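Local coordinates for aryl acylamidase (PDB 4YJ6), which probably hydrolyses the amide bond of aryl acylamides, as a member of the amidase signature enzyme family, at residues A[199-204]-A[221-226]; A[113-118]-A[205-210]; A[441-446]-A[457-462]. All coordinates share one frame; numbering follows the deposited sequence.

Contact 1 of 3, residues A[199-204]-A[221-226]; sequences GFQPSI and YLYEGP
Gln201 lies over one face of the Tyr223 ring. Its CG makes a CH-pi contact, 3.8 Å from the centroid of the Tyr223 ring. CG is anti to the backbone N (chi1 171°), and a bend at chi2 carries CD over the ring as well. Gln201 NE2 then comes 3.2 Å from Tyr223 CZ, above the rim of that face. The amide and ring planes are 31° apart, so the amide is tilted against the ring. Gln201 NE2 also donates to Pro202 O at 2.9 Å, from above the carbonyl plane, and reaches His441 O. Ser443 and Thr436 bind Gln201 OE1, while Tyr223 OH bonds to Thr436 O. Pro202 O in turn lies 3.1 Å from Tyr223 CE1, and Ile204 N sits at the edge of the same ring.

Ile204 meets both tyrosines. Its side chain crosses that of Tyr221 at about a right angle. Ile204 CB lies over the Tyr221 ring, 4.1 Å from its centroid, and Ile204 CG1 is 3.4 Å from Tyr221 CD1. Arg378 makes a cation-pi contact with Tyr221.

Further along, strands 199-201 and 223-226 run antiparallel. Phe200 N donates to Pro226 O at 3.1 Å in a nearly straight bond (178°). Pro226 has no N-H to return. Instead its CD packs 3.5 Å from Phe200 O, which has no hydrogen-bond partner in the model. Glu224 O is likewise buried without one, beside the Pro202 ring.

A single backbone hydrogen bond thus links the two segments. Prolines interrupt the usual pairing, and much of the contact is carried by side chains. The Gln201 amide is bound at both its oxygen and its nitrogen, which should fix its position over Tyr223.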
loop_
_atom_site.group_PDB
_atom_site.type_symbol
_atom_site.label_atom_id
_atom_site.label_comp_id
_atom_site.label_asym_id
_atom_site.label_seq_id
_atom_site.Cartn_x
_atom_site.Cartn_y
_atom_site.Cartn_z
ATOM N N GLY A 199 4.971 2.655 4.502
ATOM C CA GLY A 199 3.653 2.201 4.089
ATOM C C GLY A 199 2.902 1.740 5.316
ATOM O O GLY A 199 3.344 0.787 5.965
ATOM N N PHE A 200 1.755 2.367 5.613
ATOM C CA PHE A 200 1.014 2.052 6.842
ATOM C C PHE A 200 -0.266 1.267 6.535
ATOM O O PHE A 200 -1.180 1.819 5.890
ATOM C CB PHE A 200 0.630 3.328 7.631
ATOM C CG PHE A 200 0.141 3.011 9.019
ATOM C CD1 PHE A 200 1.048 2.908 10.066
ATOM C CD2 PHE A 200 -1.193 2.764 9.266
ATOM C CE1 PHE A 200 0.630 2.579 11.354
ATOM C CE2 PHE A 200 -1.633 2.437 10.547
ATOM C CZ PHE A 200 -0.709 2.324 11.588
ATOM N N GLN A 201 -0.329 0.012 6.997
ATOM C CA GLN A 201 -1.497 -0.869 6.809
ATOM C C GLN A 201 -2.259 -0.937 8.145
ATOM O O GLN A 201 -1.794 -1.567 9.107
ATOM C CB GLN A 201 -1.048 -2.276 6.335
ATOM C CG GLN A 201 -2.201 -3.336 6.319
ATOM C CD GLN A 201 -2.016 -4.329 7.440
ATOM O OE1 GLN A 201 -0.965 -4.979 7.521
ATOM N NE2 GLN A 201 -3.000 -4.441 8.328
ATOM N N PRO A 202 -3.420 -0.288 8.212
ATOM C CA PRO A 202 -4.110 -0.178 9.508
ATOM C C PRO A 202 -4.748 -1.479 9.967
ATOM O O PRO A 202 -4.948 -2.410 9.167
ATOM C CB PRO A 202 -5.250 0.865 9.234
ATOM C CG PRO A 202 -5.061 1.341 7.847
ATOM C CD PRO A 202 -4.162 0.359 7.116
ATOM N N SER A 203 -5.119 -1.530 11.251
ATOM C CA SER A 203 -5.881 -2.656 11.781
ATOM C C SER A 203 -7.142 -2.856 10.968
ATOM O O SER A 203 -7.746 -1.871 10.544
ATOM C CB SER A 203 -6.321 -2.330 13.227
ATOM O OG SER A 203 -5.184 -2.217 14.071
ATOM N N ILE A 204 -7.631 -4.097 10.856
ATOM C CA ILE A 204 -8.926 -4.264 10.201
ATOM C C ILE A 204 -9.996 -3.442 10.974
ATOM O O ILE A 204 -10.059 -3.434 12.211
ATOM C CB ILE A 204 -9.299 -5.786 10.020
ATOM C CG1 ILE A 204 -10.637 -5.925 9.257
ATOM C CG2 ILE A 204 -9.415 -6.498 11.406
ATOM C CD1 ILE A 204 -10.594 -5.398 7.744
ATOM N N TYR A 221 -8.514 -9.993 4.527
ATOM C CA TYR A 221 -8.791 -8.617 4.925
ATOM C C TYR A 221 -8.209 -7.643 3.883
ATOM O O TYR A 221 -7.063 -7.797 3.459
ATOM C CB TYR A 221 -8.148 -8.346 6.286
ATOM C CG TYR A 221 -8.757 -9.034 7.481
ATOM C CD1 TYR A 221 -10.112 -8.928 7.757
ATOM C CD2 TYR A 221 -7.957 -9.767 8.366
ATOM C CE1 TYR A 221 -10.662 -9.525 8.890
ATOM C CE2 TYR A 221 -8.502 -10.347 9.509
ATOM C CZ TYR A 221 -9.856 -10.221 9.755
ATOM O OH TYR A 221 -10.401 -10.775 10.886
ATOM N N LEU A 222 -8.972 -6.599 3.552
ATOM C CA LEU A 222 -8.550 -5.589 2.580
ATOM C C LEU A 222 -8.489 -4.247 3.293
ATOM O O LEU A 222 -9.377 -3.930 4.106
ATOM C CB LEU A 222 -9.583 -5.447 1.449
ATOM C CG LEU A 222 -9.965 -6.773 0.764
ATOM C CD1 LEU A 222 -11.034 -6.513 -0.358
ATOM C CD2 LEU A 222 -8.719 -7.432 0.154
ATOM N N TYR A 223 -7.476 -3.457 2.961
ATOM C CA TYR A 223 -7.250 -2.191 3.628
ATOM C C TYR A 223 -6.939 -1.074 2.646
ATOM O O TYR A 223 -6.299 -1.305 1.603
ATOM C CB TYR A 223 -5.976 -2.310 4.473
ATOM C CG TYR A 223 -5.886 -3.522 5.373
ATOM C CD1 TYR A 223 -6.531 -3.522 6.630
ATOM C CD2 TYR A 223 -5.141 -4.642 5.001
ATOM C CE1 TYR A 223 -6.434 -4.616 7.493
ATOM C CE2 TYR A 223 -5.043 -5.764 5.891
ATOM C CZ TYR A 223 -5.702 -5.721 7.111
ATOM O OH TYR A 223 -5.599 -6.772 7.993
ATOM N N GLU A 224 -7.347 0.154 2.987
ATOM C CA GLU A 224 -6.779 1.347 2.337
ATOM C C GLU A 224 -5.894 2.073 3.331
ATOM O O GLU A 224 -6.179 2.091 4.540
ATOM C CB GLU A 224 -7.901 2.290 1.865
ATOM C CG GLU A 224 -8.832 1.600 0.820
ATOM C CD GLU A 224 -9.581 2.550 -0.094
ATOM O OE1 GLU A 224 -9.079 3.649 -0.414
ATOM O OE2 GLU A 224 -10.707 2.167 -0.500
ATOM N N GLY A 225 -4.810 2.664 2.848
ATOM C CA GLY A 225 -3.930 3.395 3.746
ATOM C C GLY A 225 -2.896 4.191 2.974
ATOM O O GLY A 225 -2.803 4.083 1.765
ATOM N N PRO A 226 -2.115 4.992 3.696
ATOM C CA PRO A 226 -1.173 5.939 3.106
ATOM C C PRO A 226 0.227 5.366 2.876
ATOM O O PRO A 226 0.697 4.539 3.664
ATOM C CB PRO A 226 -1.119 7.044 4.149
ATOM C CG PRO A 226 -1.223 6.287 5.454
ATOM C CD PRO A 226 -2.194 5.131 5.154
#

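Contact 2 of 3, residues A[113-118]-A[205-210]; sequences WSTYPL and GRVPFK
Thr115 OG1 donates a hydrogen bond to Pro208 O at 2.7 Å. The hydroxyl stands well above the plane of that carbonyl. OG1 is anti to the carbonyl carbon of its own residue (chi1 -59°), while CG2 packs on the other segment, with Thr115 CG2 3.7 Å from Val207 CG1. Water 1 donates to Thr115 OG1 at 3.3 Å and accepts from Lys210 N at 3.1 Å. It lies over the centre of the Phe209 ring. The threonine hydroxyl therefore gives one bond and receives another. At the exposed side, Lys210 CD passes 3.9 Å from Trp113 O.

The next shell holds both segments in place. Glu224, from strand 223-228, bonds through its carboxylate to Thr115 N and Tyr116 N. Ser114 OG is turned elsewhere and bonds to Ala89 N. Val207 packs on Met238 and Leu241 of helix 231-241, and Arg206 forms a salt bridge with Asp467.

Ser114 occupies the N-cap position of helix 115-122 without making a capping bond from its side chain. A carboxylate meeting the N-H groups of a first turn is a familiar way to hold a helix start, and its charge probably suits the helix dipole. Here that start is joined to the loop between strands 198-201 and 223-228 of the amidase fold.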
loop_
_atom_site.group_PDB
_atom_site.type_symbol
_atom_site.label_atom_id
_atom_site.label_comp_id
_atom_site.label_asym_id
_atom_site.label_seq_id
_atom_site.Cartn_x
_atom_site.Cartn_y
_atom_site.Cartn_z
ATOM N N TRP A 113 -18.132 6.049 -3.805
ATOM C CA TRP A 113 -16.758 6.472 -3.484
ATOM C C TRP A 113 -15.973 5.368 -2.832
ATOM O O TRP A 113 -16.509 4.633 -2.006
ATOM C CB TRP A 113 -16.758 7.623 -2.486
ATOM C CG TRP A 113 -17.284 8.919 -3.011
ATOM C CD1 TRP A 113 -18.597 9.273 -3.192
ATOM C CD2 TRP A 113 -16.500 10.059 -3.397
ATOM N NE1 TRP A 113 -18.669 10.567 -3.676
ATOM C CE2 TRP A 113 -17.404 11.076 -3.791
ATOM C CE3 TRP A 113 -15.124 10.333 -3.410
ATOM C CZ2 TRP A 113 -16.973 12.326 -4.220
ATOM C CZ3 TRP A 113 -14.699 11.578 -3.818
ATOM C CH2 TRP A 113 -15.623 12.559 -4.241
ATOM N N SER A 114 -14.687 5.273 -3.166
ATOM C CA SER A 114 -13.779 4.471 -2.339
ATOM C C SER A 114 -13.195 5.391 -1.264
ATOM O O SER A 114 -13.306 6.613 -1.350
ATOM C CB SER A 114 -12.728 3.782 -3.184
ATOM O OG SER A 114 -12.062 4.686 -4.004
ATOM N N THR A 115 -12.590 4.813 -0.228
ATOM C CA THR A 115 -12.370 5.584 1.007
ATOM C C THR A 115 -11.333 6.676 0.868
ATOM O O THR A 115 -11.538 7.789 1.343
ATOM C CB THR A 115 -11.938 4.640 2.118
ATOM O OG1 THR A 115 -12.988 3.677 2.289
ATOM C CG2 THR A 115 -11.691 5.444 3.436
ATOM N N TYR A 116 -10.198 6.370 0.262
ATOM C CA TYR A 116 -9.123 7.369 0.213
ATOM C C TYR A 116 -9.571 8.701 -0.479
ATOM O O TYR A 116 -9.425 9.740 0.115
ATOM C CB TYR A 116 -7.883 6.763 -0.440
ATOM C CG TYR A 116 -6.683 7.645 -0.382
ATOM C CD1 TYR A 116 -5.827 7.590 0.729
ATOM C CD2 TYR A 116 -6.357 8.479 -1.449
ATOM C CE1 TYR A 116 -4.713 8.373 0.803
ATOM C CE2 TYR A 116 -5.207 9.272 -1.387
ATOM C CZ TYR A 116 -4.395 9.194 -0.257
ATOM O OH TYR A 116 -3.262 9.954 -0.166
ATOM N N PRO A 117 -10.106 8.653 -1.719
ATOM C CA PRO A 117 -10.503 9.939 -2.342
ATOM C C PRO A 117 -11.584 10.689 -1.543
ATOM O O PRO A 117 -11.517 11.910 -1.409
ATOM C CB PRO A 117 -10.995 9.524 -3.736
ATOM C CG PRO A 117 -11.424 8.064 -3.616
ATOM C CD PRO A 117 -10.331 7.498 -2.627
ATOM N N LEU A 118 -12.538 9.947 -0.981
ATOM C CA LEU A 118 -13.629 10.551 -0.229
ATOM C C LEU A 118 -13.065 11.277 0.988
ATOM O O LEU A 118 -13.314 12.475 1.179
ATOM C CB LEU A 118 -14.618 9.473 0.220
ATOM C CG LEU A 118 -15.738 10.011 1.117
ATOM C CD1 LEU A 118 -16.654 10.941 0.318
ATOM C CD2 LEU A 118 -16.522 8.868 1.725
ATOM N N GLY A 205 -10.852 -2.754 10.209
ATOM C CA GLY A 205 -11.896 -1.908 10.796
ATOM C C GLY A 205 -11.475 -0.500 11.148
ATOM O O GLY A 205 -12.332 0.309 11.503
ATOM N N ARG A 206 -10.182 -0.201 11.107
ATOM C CA ARG A 206 -9.685 1.127 11.471
ATOM C C ARG A 206 -10.036 2.167 10.404
ATOM O O ARG A 206 -10.510 3.249 10.725
ATOM C CB ARG A 206 -8.147 1.058 11.671
ATOM C CG ARG A 206 -7.516 2.386 12.122
ATOM C CD ARG A 206 -7.994 2.772 13.533
ATOM N NE ARG A 206 -7.446 1.834 14.502
ATOM C CZ ARG A 206 -8.028 1.500 15.659
ATOM N NH1 ARG A 206 -9.206 1.984 16.020
ATOM N NH2 ARG A 206 -7.392 0.658 16.484
ATOM N N VAL A 207 -9.791 1.839 9.144
ATOM C CA VAL A 207 -10.199 2.700 8.001
ATOM C C VAL A 207 -11.310 1.969 7.243
ATOM O O VAL A 207 -11.197 0.773 6.946
ATOM C CB VAL A 207 -8.982 2.901 7.049
ATOM C CG1 VAL A 207 -9.355 3.713 5.768
ATOM C CG2 VAL A 207 -7.849 3.578 7.794
ATOM N N PRO A 208 -12.412 2.652 6.940
ATOM C CA PRO A 208 -13.512 1.949 6.264
ATOM C C PRO A 208 -13.063 1.335 4.945
ATOM O O PRO A 208 -12.230 1.929 4.244
ATOM C CB PRO A 208 -14.546 3.076 5.967
ATOM C CG PRO A 208 -14.204 4.210 6.903
ATOM C CD PRO A 208 -12.703 4.082 7.226
ATOM N N PHE A 209 -13.577 0.152 4.614
ATOM C CA PHE A 209 -13.363 -0.413 3.290
ATOM C C PHE A 209 -14.728 -0.794 2.750
ATOM O O PHE A 209 -15.463 -1.515 3.427
ATOM C CB PHE A 209 -12.472 -1.676 3.357
ATOM C CG PHE A 209 -11.919 -2.045 2.004
ATOM C CD1 PHE A 209 -12.722 -2.684 1.072
ATOM C CD2 PHE A 209 -10.635 -1.668 1.653
ATOM C CE1 PHE A 209 -12.238 -2.978 -0.211
ATOM C CE2 PHE A 209 -10.116 -1.962 0.368
ATOM C CZ PHE A 209 -10.930 -2.625 -0.564
ATOM N N LYS A 210 -15.080 -0.275 1.570
ATOM C CA LYS A 210 -16.403 -0.521 1.002
ATOM C C LYS A 210 -16.279 -1.610 -0.046
ATOM O O LYS A 210 -15.679 -1.391 -1.117
ATOM C CB LYS A 210 -16.956 0.785 0.386
ATOM C CG LYS A 210 -18.329 0.575 -0.263
ATOM C CD LYS A 210 -18.993 1.860 -0.822
ATOM C CE LYS A 210 -19.225 2.907 0.271
ATOM N NZ LYS A 210 -20.182 2.489 1.381
HETATM O O HOH W 1 -13.153 1.452 -0.122
#

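Contact 3 of 3, residues A[441-446]-A[457-462]; sequences HPSASV and GMLIIG
Met458, a selenomethionine, meets Val446 by extending with CG anti to its backbone N (chi1 165°) and then bending at chi3 (76°), which brings CE back to the valine. The two side chains lie side by side, pointing the same way. Val446 CG2, set between its backbone N and carbonyl carbon, is 3.5 Å from Met458 CE, a tight contact. Val446 CG1 touches Ile460 CD1 at 3.8 Å, the two side chains crossing at about a right angle. On the opposite face, Leu459 leans over the neighbouring strand: its CD1 is 3.4 Å from Ala444 O and 3.6 Å from Ser443 OG, which is hydrogen-bonded to Gln201 OE1.

The backbones form a regular antiparallel pair. Ala444 with Ile460 and Val446 with Met458 are hydrogen-bonded pairs. Ser443 with Ile461 and Ser445 with Leu459 are non-hydrogen-bonded pairs. Gly462 N continues the pattern to Pro442 O at 3.0 Å. The edge of the His441 ring faces Gly462 O, with CD2 3.3 Å from that oxygen.

The two strands form a beta hairpin inside the mixed sheet, between strands 198-201 and 394-398. Helices 467-480 and 284-299 cover the face bearing Val446, Met458 and Ile460. Ile461, on the other face, packs against helix 368-389.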
loop_
_atom_site.group_PDB
_atom_site.type_symbol
_atom_site.label_atom_id
_atom_site.label_comp_id
_atom_site.label_asym_id
_atom_site.label_seq_id
_atom_site.Cartn_x
_atom_site.Cartn_y
_atom_site.Cartn_z
ATOM N N HIS A 441 -3.933 -7.829 11.844
ATOM C CA HIS A 441 -3.055 -6.965 12.657
ATOM C C HIS A 441 -2.570 -5.775 11.875
ATOM O O HIS A 441 -2.308 -5.902 10.698
ATOM C CB HIS A 441 -1.824 -7.792 13.081
ATOM C CG HIS A 441 -2.167 -8.912 13.995
ATOM N ND1 HIS A 441 -2.809 -10.063 13.566
ATOM C CD2 HIS A 441 -2.016 -9.039 15.336
ATOM C CE1 HIS A 441 -3.028 -10.840 14.606
ATOM N NE2 HIS A 441 -2.569 -10.240 15.695
ATOM N N PRO A 442 -2.437 -4.617 12.526
ATOM C CA PRO A 442 -1.854 -3.446 11.868
ATOM C C PRO A 442 -0.338 -3.669 11.628
ATOM O O PRO A 442 0.291 -4.288 12.479
ATOM C CB PRO A 442 -2.049 -2.342 12.907
ATOM C CG PRO A 442 -1.985 -3.068 14.282
ATOM C CD PRO A 442 -2.747 -4.377 13.957
ATOM N N SER A 443 0.222 -3.149 10.540
ATOM C CA SER A 443 1.656 -3.240 10.345
ATOM C C SER A 443 2.109 -2.111 9.430
ATOM O O SER A 443 1.305 -1.562 8.677
ATOM C CB SER A 443 2.045 -4.607 9.739
ATOM O OG SER A 443 1.559 -4.762 8.405
ATOM N N ALA A 444 3.394 -1.785 9.485
ATOM C CA ALA A 444 3.908 -0.759 8.583
ATOM C C ALA A 444 5.267 -1.199 8.082
ATOM O O ALA A 444 6.038 -1.782 8.825
ATOM C CB ALA A 444 4.018 0.589 9.315
ATOM N N SER A 445 5.546 -0.912 6.818
ATOM C CA SER A 445 6.883 -1.137 6.287
ATOM C C SER A 445 7.716 0.130 6.512
ATOM O O SER A 445 7.357 1.197 6.021
ATOM C CB SER A 445 6.854 -1.492 4.809
ATOM O OG SER A 445 8.196 -1.768 4.369
ATOM N N VAL A 446 8.827 -0.012 7.242
ATOM C CA VAL A 446 9.786 1.076 7.457
ATOM C C VAL A 446 11.066 0.845 6.637
ATOM O O VAL A 446 11.629 -0.249 6.640
ATOM C CB VAL A 446 10.199 1.263 8.960
ATOM C CG1 VAL A 446 8.993 1.713 9.780
ATOM C CG2 VAL A 446 10.783 -0.018 9.591
ATOM N N GLY A 457 12.700 -3.097 3.046
ATOM C CA GLY A 457 11.934 -2.698 4.203
ATOM C C GLY A 457 11.886 -3.680 5.358
ATOM O O GLY A 457 12.064 -4.899 5.192
HETATM N N MSE A 458 11.653 -3.132 6.547
HETATM C CA MSE A 458 11.334 -3.957 7.706
HETATM C C MSE A 458 9.878 -3.749 8.109
HETATM O O MSE A 458 9.397 -2.621 8.123
HETATM C CB MSE A 458 12.211 -3.552 8.877
HETATM C CG MSE A 458 11.682 -4.118 10.157
HETATM SE SE MSE A 458 13.058 -3.789 11.507
HETATM C CE MSE A 458 12.730 -1.937 11.771
ATOM N N LEU A 459 9.167 -4.843 8.388
ATOM C CA LEU A 459 7.760 -4.732 8.789
ATOM C C LEU A 459 7.682 -4.699 10.300
ATOM O O LEU A 459 8.295 -5.519 10.984
ATOM C CB LEU A 459 6.984 -5.949 8.282
ATOM C CG LEU A 459 5.453 -5.761 8.366
ATOM C CD1 LEU A 459 5.044 -4.665 7.351
ATOM C CD2 LEU A 459 4.736 -7.071 8.034
ATOM N N ILE A 460 6.956 -3.717 10.821
ATOM C CA ILE A 460 6.640 -3.653 12.229
ATOM C C ILE A 460 5.176 -4.030 12.392
ATOM O O ILE A 460 4.303 -3.363 11.821
ATOM C CB ILE A 460 6.841 -2.205 12.734
ATOM C CG1 ILE A 460 8.297 -1.760 12.497
ATOM C CG2 ILE A 460 6.396 -2.046 14.223
ATOM C CD1 ILE A 460 8.599 -0.308 12.963
ATOM N N ILE A 461 4.905 -5.092 13.148
ATOM C CA ILE A 461 3.528 -5.549 13.338
ATOM C C ILE A 461 3.095 -5.305 14.784
ATOM O O ILE A 461 3.854 -5.631 15.728
ATOM C CB ILE A 461 3.420 -7.076 13.031
ATOM C CG1 ILE A 461 4.003 -7.407 11.641
ATOM C CG2 ILE A 461 1.937 -7.539 13.151
ATOM C CD1 ILE A 461 3.965 -8.962 11.287
ATOM N N GLY A 462 1.887 -4.750 14.980
ATOM C CA GLY A 462 1.343 -4.625 16.322
ATOM C C GLY A 462 0.255 -5.629 16.597
ATOM O O GLY A 462 -0.213 -6.331 15.693
#

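Contacts 1 and 3 belong to one mixed sheet, where strand 198-201 lies beside strand 443-451. Their centres are about 11 Å apart. Gln201 and Ser203 of contact 1 touch the 441-446 segment directly. Contact 2 lies beyond the other side of contact 1, with centres about 10 Å apart, and Glu224 spans the two. Contacts 2 and 3 do not touch: their centres are about 20 Å apart. Along the chain, the segments of contacts 1 and 2 alternate, and 205-210 directly follows 199-204. Contact 3 comes later. Contact 1 thus connects the late hairpin to the start of helix 115-122, tying distant parts of the amidase chain together.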